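Local coordinates for pirin-like protein YhaK (PDB 2VEC) that belongs to the pirin family of bicupins, lacks quercetin 2,3-dioxygenase activity and carries a reactive, redox-sensitive cysteine, its precise role remaining unsettled, at residues N104-S117 against E149-G161. Numbering follows the deposited sequence.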
loop_
_atom_site.group_PDB
_atom_site.type_symbol
_atom_site.label_atom_id
_atom_site.label_comp_id
_atom_site.label_asym_id
_atom_site.label_seq_id
_atom_site.Cartn_x
_atom_site.Cartn_y
_atom_site.Cartn_z
ATOM N N ASN A 104 5.878 -7.292 21.167
ATOM C CA ASN A 104 5.959 -6.028 20.429
ATOM C C ASN A 104 4.574 -5.461 20.137
ATOM O O ASN A 104 3.639 -6.210 19.852
ATOM C CB ASN A 104 6.728 -6.181 19.127
ATOM C CG ASN A 104 8.112 -6.737 19.325
ATOM O OD1 ASN A 104 8.475 -7.729 18.701
ATOM N ND2 ASN A 104 8.902 -6.096 20.181
ATOM N N HIS A 105 4.441 -4.142 20.247
ATOM C CA HIS A 105 3.152 -3.487 20.030
ATOM C C HIS A 105 3.327 -2.094 19.447
ATOM O O HIS A 105 4.339 -1.419 19.686
ATOM C CB HIS A 105 2.348 -3.414 21.325
ATOM C CG HIS A 105 3.083 -2.746 22.443
ATOM N ND1 HIS A 105 3.022 -1.386 22.664
ATOM C CD2 HIS A 105 3.925 -3.244 23.381
ATOM C CE1 HIS A 105 3.782 -1.078 23.701
ATOM N NE2 HIS A 105 4.342 -2.187 24.154
ATOM N N VAL A 106 2.318 -1.669 18.688
ATOM C CA VAL A 106 2.306 -0.354 18.092
ATOM C C VAL A 106 0.853 -0.018 17.803
ATOM O O VAL A 106 0.071 -0.899 17.468
ATOM C CB VAL A 106 3.182 -0.330 16.794
ATOM C CG1 VAL A 106 2.659 -1.339 15.733
ATOM C CG2 VAL A 106 3.301 1.083 16.226
ATOM N N GLN A 107 0.504 1.252 17.948
ATOM C CA GLN A 107 -0.817 1.764 17.577
ATOM C C GLN A 107 -0.678 2.633 16.335
ATOM O O GLN A 107 0.302 3.370 16.198
ATOM C CB GLN A 107 -1.387 2.656 18.684
ATOM C CG GLN A 107 -1.520 2.029 20.044
ATOM C CD GLN A 107 -1.956 3.080 21.088
ATOM O OE1 GLN A 107 -2.665 4.036 20.753
ATOM N NE2 GLN A 107 -1.517 2.917 22.329
ATOM N N ALA A 108 -1.671 2.588 15.452
ATOM C CA ALA A 108 -1.661 3.443 14.259
ATOM C C ALA A 108 -3.030 4.061 14.015
ATOM O O ALA A 108 -4.001 3.343 13.996
ATOM C CB ALA A 108 -1.232 2.651 13.046
ATOM N N SER A 109 -3.090 5.380 13.843
ATOM C CA SER A 109 -4.340 6.085 13.480
ATOM C C SER A 109 -4.396 6.484 12.003
ATOM O O SER A 109 -3.425 6.353 11.261
ATOM C CB SER A 109 -4.524 7.345 14.314
ATOM O OG SER A 109 -4.311 7.112 15.692
ATOM N N ALA A 110 -5.553 6.985 11.585
ATOM C CA ALA A 110 -5.749 7.459 10.212
ATOM C C ALA A 110 -4.629 8.429 9.868
ATOM O O ALA A 110 -4.269 9.292 10.702
ATOM C CB ALA A 110 -7.097 8.164 10.111
ATOM N N GLY A 111 -4.081 8.294 8.668
ATOM C CA GLY A 111 -3.028 9.185 8.237
ATOM C C GLY A 111 -1.615 8.647 8.437
ATOM O O GLY A 111 -0.646 9.323 8.072
ATOM N N GLU A 112 -1.504 7.453 9.036
ATOM C CA GLU A 112 -0.230 6.807 9.263
ATOM C C GLU A 112 -0.109 5.554 8.426
ATOM O O GLU A 112 -1.119 4.893 8.158
ATOM C CB GLU A 112 -0.070 6.403 10.722
ATOM C CG GLU A 112 0.068 7.601 11.695
ATOM C CD GLU A 112 0.244 7.120 13.134
ATOM O OE1 GLU A 112 -0.778 6.748 13.779
ATOM O OE2 GLU A 112 1.390 7.075 13.604
ATOM N N ALA A 113 1.132 5.248 8.053
ATOM C CA ALA A 113 1.491 3.982 7.432
ATOM C C ALA A 113 2.417 3.214 8.392
ATOM O O ALA A 113 3.288 3.804 9.071
ATOM C CB ALA A 113 2.187 4.237 6.059
ATOM N N LEU A 114 2.225 1.907 8.453
ATOM C CA LEU A 114 2.934 1.054 9.401
ATOM C C LEU A 114 3.572 -0.081 8.605
ATOM O O LEU A 114 2.867 -0.725 7.819
ATOM C CB LEU A 114 1.903 0.486 10.389
ATOM C CG LEU A 114 2.218 -0.746 11.259
ATOM C CD1 LEU A 114 3.330 -0.435 12.285
ATOM C CD2 LEU A 114 0.986 -1.151 12.005
ATOM N N LEU A 115 4.848 -0.363 8.847
ATOM C CA LEU A 115 5.480 -1.543 8.276
ATOM C C LEU A 115 5.838 -2.558 9.378
ATOM O O LEU A 115 6.527 -2.238 10.344
ATOM C CB LEU A 115 6.736 -1.165 7.467
ATOM C CG LEU A 115 7.481 -2.354 6.847
ATOM C CD1 LEU A 115 6.712 -2.949 5.647
ATOM C CD2 LEU A 115 8.899 -1.987 6.404
ATOM N N LEU A 116 5.349 -3.785 9.242
ATOM C CA LEU A 116 5.765 -4.878 10.137
ATOM C C LEU A 116 6.652 -5.807 9.347
ATOM O O LEU A 116 6.198 -6.385 8.358
ATOM C CB LEU A 116 4.517 -5.625 10.650
ATOM C CG LEU A 116 3.488 -4.743 11.362
ATOM C CD1 LEU A 116 2.214 -5.545 11.642
ATOM C CD2 LEU A 116 4.108 -4.242 12.675
ATOM N N SER A 117 7.907 -5.936 9.776
ATOM C CA SER A 117 8.884 -6.816 9.103
ATOM C C SER A 117 8.780 -8.083 9.896
ATOM O O SER A 117 9.291 -8.150 11.017
ATOM C CB SER A 117 10.285 -6.218 9.152
ATOM O OG SER A 117 10.288 -5.057 8.321
ATOM N N GLU A 149 18.193 -8.010 7.499
ATOM C CA GLU A 149 17.952 -7.132 8.656
ATOM C C GLU A 149 16.925 -6.065 8.288
ATOM O O GLU A 149 16.936 -5.522 7.182
ATOM C CB GLU A 149 19.247 -6.451 9.154
ATOM C CG GLU A 149 20.345 -7.394 9.735
ATOM C CD GLU A 149 21.655 -6.664 10.068
ATOM O OE1 GLU A 149 21.601 -5.434 10.344
ATOM O OE2 GLU A 149 22.751 -7.312 10.083
ATOM N N ASN A 150 16.012 -5.777 9.215
ATOM C CA ASN A 150 15.096 -4.659 9.063
ATOM C C ASN A 150 14.432 -4.402 10.413
ATOM O O ASN A 150 14.184 -5.350 11.153
ATOM C CB ASN A 150 14.028 -4.952 8.010
ATOM C CG ASN A 150 13.651 -3.707 7.219
ATOM O OD1 ASN A 150 14.542 -2.942 6.802
ATOM N ND2 ASN A 150 12.360 -3.517 6.972
ATOM N N PRO A 151 14.112 -3.132 10.732
ATOM C CA PRO A 151 13.470 -2.910 12.040
ATOM C C PRO A 151 12.135 -3.667 12.097
ATOM O O PRO A 151 11.462 -3.775 11.080
ATOM C CB PRO A 151 13.201 -1.392 12.048
ATOM C CG PRO A 151 14.111 -0.821 11.074
ATOM C CD PRO A 151 14.227 -1.876 9.969
ATOM N N LEU A 152 11.774 -4.213 13.258
ATOM C CA LEU A 152 10.502 -4.947 13.407
ATOM C C LEU A 152 9.297 -4.074 13.062
ATOM O O LEU A 152 8.368 -4.531 12.399
ATOM C CB LEU A 152 10.338 -5.462 14.858
ATOM C CG LEU A 152 11.246 -6.625 15.268
ATOM C CD1 LEU A 152 10.845 -7.108 16.648
ATOM C CD2 LEU A 152 11.176 -7.754 14.267
ATOM N N ILE A 153 9.305 -2.821 13.527
ATOM C CA ILE A 153 8.153 -1.932 13.387
ATOM C C ILE A 153 8.645 -0.535 13.020
ATOM O O ILE A 153 9.560 0.005 13.679
ATOM C CB ILE A 153 7.394 -1.843 14.743
ATOM C CG1 ILE A 153 6.762 -3.190 15.122
ATOM C CG2 ILE A 153 6.326 -0.680 14.746
ATOM C CD1 ILE A 153 6.276 -3.262 16.580
ATOM N N GLN A 154 8.071 0.033 11.968
ATOM C CA GLN A 154 8.296 1.435 11.618
ATOM C C GLN A 154 6.949 2.060 11.315
ATOM O O GLN A 154 6.034 1.379 10.782
ATOM C CB GLN A 154 9.146 1.538 10.371
ATOM C CG GLN A 154 10.517 0.877 10.506
ATOM C CD GLN A 154 11.172 0.754 9.152
ATOM O OE1 GLN A 154 11.746 1.716 8.638
ATOM N NE2 GLN A 154 11.063 -0.417 8.551
ATOM N N LYS A 155 6.829 3.353 11.594
ATOM C CA LYS A 155 5.639 4.094 11.186
ATOM C C LYS A 155 6.045 5.368 10.466
ATOM O O LYS A 155 7.120 5.895 10.732
ATOM C CB LYS A 155 4.852 4.503 12.430
ATOM C CG LYS A 155 4.040 3.403 13.069
ATOM C CD LYS A 155 2.891 4.014 13.910
ATOM C CE LYS A 155 3.353 4.842 15.104
ATOM N NZ LYS A 155 2.097 5.372 15.803
ATOM N N LEU A 156 5.152 5.887 9.619
ATOM C CA LEU A 156 5.363 7.122 8.870
ATOM C C LEU A 156 4.067 7.926 8.840
ATOM O O LEU A 156 2.973 7.391 8.604
ATOM C CB LEU A 156 5.828 6.817 7.416
ATOM C CG LEU A 156 5.922 7.977 6.387
ATOM C CD1 LEU A 156 7.073 7.750 5.437
ATOM C CD2 LEU A 156 4.606 8.114 5.570
ATOM N N ALA A 157 4.165 9.220 9.098
ATOM C CA ALA A 157 3.013 10.078 8.999
ATOM C C ALA A 157 2.841 10.575 7.553
ATOM O O ALA A 157 3.708 11.275 7.031
ATOM C CB ALA A 157 3.138 11.288 9.981
ATOM N N LEU A 158 1.716 10.254 6.934
ATOM C CA LEU A 158 1.477 10.667 5.533
ATOM C C LEU A 158 1.325 12.169 5.445
ATOM O O LEU A 158 0.520 12.770 6.184
ATOM C CB LEU A 158 0.227 9.990 4.951
ATOM C CG LEU A 158 0.280 8.477 4.947
ATOM C CD1 LEU A 158 -1.106 7.949 4.510
ATOM C CD2 LEU A 158 1.337 7.997 3.963
ATOM N N ASN A 159 2.134 12.791 4.599
ATOM C CA ASN A 159 2.059 14.245 4.480
ATOM C C ASN A 159 0.906 14.726 3.602
ATOM O O ASN A 159 0.543 15.897 3.705
ATOM C CB ASN A 159 3.396 14.925 4.128
ATOM C CG ASN A 159 3.886 14.640 2.700
ATOM O OD1 ASN A 159 3.110 14.522 1.762
ATOM N ND2 ASN A 159 5.210 14.596 2.540
ATOM N N MET A 160 0.350 13.826 2.771
ATOM C CA MET A 160 -0.875 14.144 1.971
ATOM C C MET A 160 -0.619 15.176 0.852
ATOM O O MET A 160 -1.554 15.808 0.338
ATOM C CB MET A 160 -2.023 14.616 2.889
ATOM C CG MET A 160 -2.391 13.621 4.001
ATOM S SD MET A 160 -2.902 12.014 3.321
ATOM C CE MET A 160 -3.393 11.132 4.783
ATOM N N GLY A 161 0.646 15.329 0.456
ATOM C CA GLY A 161 0.970 16.256 -0.641
ATOM C C GLY A 161 0.698 15.545 -1.980
ATOM O O GLY A 161 0.204 14.416 -2.012
HETATM O O HOH W 1 9.402 -2.530 9.795
HETATM O O HOH W 2 7.001 -6.897 13.153
#
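Lys155 bends at its third torsion (chi3 -65°), and Glu112 sets CG anti to its own carbonyl carbon with an extended chain beyond. These torsions bring the ammonium and carboxylate together at one edge of a cupin beta barrel, where its two sheets face each other. Strand 153-157 is an outermost strand of its sheet and pairs antiparallel with strand 112-116. Strand 105-109 of the facing sheet leads through a type II turn, Ser109 to Glu112, into strand 112-116.

Lys155 NZ bridges the two sheets. It donates to Gln107 O at 2.7 Å, almost in line with the carbonyl, and forms a salt bridge with Glu112 OE2 on its syn side at 2.9 Å. Glu112 OE1 accepts from Ser109 N at 2.7 Å, so both carboxylate oxygens are engaged and its rotation is restrained.

Between the sheets, the side chains of Ile153 and Val106 reach toward each other tip to tip, with Ile153 CG2 3.8 Å from Val106 CB. Leu114 CD1 also reaches this methyl, and Leu116 lies beside Ile153. On the other face, Leu115 and Gln154 run side by side; Gln154 OE1 accepts from Gln177 N, linking the edge strand to strand 176-177.

Near Ser117, a water donates to Leu115 O and Pro151 O and accepts from Ser117 OG and Gln154 NE2. Asn150 ND2 donates to Ser117 OG at 2.9 Å, with the oxygen close to its amide plane.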